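Local structure of phosphoacetylglucosamine mutase (Aspergillus lentulus, 5O9X) at residues A[53-58]-A[124-129]. The protein interconverts the 6-phosphate and 1-phosphate of N-acetylglucosamine, a phosphomutase reaction that probably passes through a bisphosphorylated sugar intermediate. The protein carries 1 engineered substitution. Residues are numbered along the deposited sequence; the frame is centred on the assembly and turned at random.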
loop_
_atom_site.group_PDB
_atom_site.type_symbol
_atom_site.label_atom_id
_atom_site.label_comp_id
_atom_site.label_asym_id
_atom_site.label_seq_id
_atom_site.Cartn_x
_atom_site.Cartn_y
_atom_site.Cartn_z
ATOM N N ARG A 53 5.417 -20.558 -8.235
ATOM C CA ARG A 53 4.423 -20.282 -7.212
ATOM C C ARG A 53 3.102 -20.796 -7.660
ATOM O O ARG A 53 2.371 -21.432 -6.878
ATOM C CB ARG A 53 4.309 -18.746 -6.846
ATOM C CG ARG A 53 3.299 -18.430 -5.742
ATOM C CD ARG A 53 3.721 -19.072 -4.436
ATOM N NE ARG A 53 2.904 -18.649 -3.320
ATOM C CZ ARG A 53 2.754 -19.319 -2.200
ATOM N NH1 ARG A 53 3.304 -20.548 -2.062
ATOM N NH2 ARG A 53 2.038 -18.770 -1.240
ATOM N N SER A 54 2.776 -20.512 -8.914
ATOM C CA SER A 54 1.474 -20.897 -9.432
ATOM C C SER A 54 1.359 -22.427 -9.416
ATOM O O SER A 54 0.331 -22.960 -8.954
ATOM C CB SER A 54 1.333 -20.413 -10.869
ATOM O OG SER A 54 0.069 -20.780 -11.354
ATOM N N LYS A 55 2.393 -23.098 -9.966
ATOM C CA LYS A 55 2.467 -24.599 -9.951
ATOM C C LYS A 55 2.288 -25.195 -8.533
ATOM O O LYS A 55 1.423 -26.091 -8.346
ATOM C CB LYS A 55 3.764 -25.080 -10.642
ATOM C CG LYS A 55 3.757 -24.977 -12.157
ATOM C CD LYS A 55 5.113 -25.462 -12.703
ATOM C CE LYS A 55 5.284 -25.278 -14.187
ATOM N NZ LYS A 55 4.516 -26.282 -15.000
ATOM N N LYS A 56 2.994 -24.629 -7.536
ATOM C CA LYS A 56 2.883 -25.073 -6.136
ATOM C C LYS A 56 1.466 -24.915 -5.628
ATOM O O LYS A 56 1.009 -25.766 -4.839
ATOM C CB LYS A 56 3.840 -24.330 -5.182
ATOM C CG LYS A 56 3.847 -24.821 -3.733
ATOM C CD LYS A 56 4.263 -26.316 -3.607
ATOM C CE LYS A 56 4.475 -26.708 -2.139
ATOM N NZ LYS A 56 4.854 -28.149 -2.070
ATOM N N LEU A 57 0.783 -23.854 -6.091
ATOM C CA LEU A 57 -0.601 -23.601 -5.711
ATOM C C LEU A 57 -1.577 -24.165 -6.729
ATOM O O LEU A 57 -2.604 -23.551 -7.009
ATOM C CB LEU A 57 -0.808 -22.108 -5.374
ATOM C CG LEU A 57 0.021 -21.621 -4.164
ATOM C CD1 LEU A 57 -0.192 -20.108 -3.950
ATOM C CD2 LEU A 57 -0.352 -22.345 -2.873
ATOM N N SER A 58 -1.205 -25.325 -7.316
ATOM C CA SER A 58 -2.054 -26.129 -8.253
ATOM C C SER A 58 -2.665 -25.325 -9.404
ATOM O O SER A 58 -3.831 -25.538 -9.779
ATOM C CB SER A 58 -3.183 -26.890 -7.503
ATOM O OG SER A 58 -2.774 -27.508 -6.282
ATOM N N ASN A 124 1.756 -29.568 -13.035
ATOM C CA ASN A 124 0.686 -28.583 -12.762
ATOM C C ASN A 124 0.763 -27.418 -13.818
ATOM O O ASN A 124 1.834 -27.093 -14.340
ATOM C CB ASN A 124 0.729 -28.069 -11.292
ATOM C CG ASN A 124 0.292 -29.124 -10.272
ATOM O OD1 ASN A 124 -0.268 -30.160 -10.630
ATOM N ND2 ASN A 124 0.535 -28.855 -8.995
ATOM N N PRO A 125 -0.388 -26.882 -14.237
ATOM C CA PRO A 125 -0.251 -25.680 -15.058
ATOM C C PRO A 125 0.323 -24.491 -14.233
ATOM O O PRO A 125 0.296 -24.503 -13.007
ATOM C CB PRO A 125 -1.678 -25.428 -15.547
ATOM C CG PRO A 125 -2.568 -26.043 -14.513
ATOM C CD PRO A 125 -1.793 -27.286 -14.073
ATOM N N ALA A 126 0.918 -23.526 -14.913
ATOM C CA ALA A 126 1.258 -22.248 -14.262
ATOM C C ALA A 126 0.451 -21.181 -14.978
ATOM O O ALA A 126 0.431 -21.168 -16.238
ATOM C CB ALA A 126 2.747 -21.985 -14.425
ATOM N N ARG A 127 -0.196 -20.300 -14.181
ATOM C CA ARG A 127 -1.023 -19.229 -14.730
ATOM C C ARG A 127 -0.603 -17.881 -14.051
ATOM O O ARG A 127 -0.624 -17.778 -12.833
ATOM C CB ARG A 127 -2.520 -19.559 -14.505
ATOM C CG ARG A 127 -3.005 -20.781 -15.320
ATOM C CD ARG A 127 -4.499 -20.974 -15.121
ATOM N NE ARG A 127 -4.982 -22.206 -15.756
ATOM C CZ ARG A 127 -5.103 -23.387 -15.129
ATOM N NH1 ARG A 127 -4.814 -23.530 -13.832
ATOM N NH2 ARG A 127 -5.559 -24.428 -15.813
ATOM N N VAL A 128 -0.125 -16.933 -14.855
ATOM C CA VAL A 128 0.401 -15.649 -14.349
ATOM C C VAL A 128 -0.320 -14.493 -15.073
ATOM O O VAL A 128 -0.495 -14.519 -16.255
ATOM C CB VAL A 128 1.941 -15.618 -14.447
ATOM C CG1 VAL A 128 2.560 -14.253 -14.039
ATOM C CG2 VAL A 128 2.533 -16.755 -13.610
ATOM N N VAL A 129 -0.768 -13.489 -14.329
ATOM C CA VAL A 129 -1.404 -12.275 -14.944
ATOM C C VAL A 129 -0.538 -11.057 -14.472
ATOM O O VAL A 129 -0.103 -11.003 -13.307
ATOM C CB VAL A 129 -2.937 -12.204 -14.558
ATOM C CG1 VAL A 129 -3.160 -12.261 -13.043
ATOM C CG2 VAL A 129 -3.611 -10.909 -15.078
#
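In the alpha/beta/alpha domain I of this phosphohexomutase, the C-terminal turn of helix 40-56, with Ser54 and Lys55, is tied to Asn124 and Arg127 of segment 124-129, which runs into strand 127-132. A Schellman motif ends the helix: Ser58, at positive phi, is its C-prime residue and donates its N-H to Lys55 O. Asn124 ND2 gives the same carbonyl a second bond, 3.0 Å from Lys55 O, and comes from the opposite face of the carbonyl plane. Lys55 O lies close to the amide plane of Asn124, so ND2 directs an in-plane N-H at it (164° at the hydrogen). Lys55 answers in the reverse direction. Its chain runs extended past Ala126, CG lying 3.9 Å from Ala126 CB, then bends at chi4 (-75°) to bring NZ 2.9 Å from Asn124 O, almost in line with the C=O bond. Met122 O also accepts from this ammonium group. Ser54 OG, anti to its backbone N, accepts a nearly straight bond from Arg127 N (2.9 Å, 173° at the hydrogen) and is also hydrogen-bonded to Gln60 O. Pro125 O is buried here with no polar partner; Lys55 CG packs 3.6 Å from it. Arg127 carries its guanidinium beyond the helix end to Gly59 O and a salt bridge with Glu155, while Pro125 CB lies over one face of the group, offset toward its rim. The helix thus packs on the five-stranded sheet at strand 127-132, which lies between the parallel strands 61-66 and 155-161, with Thr51 of its preceding turn touching Ala126.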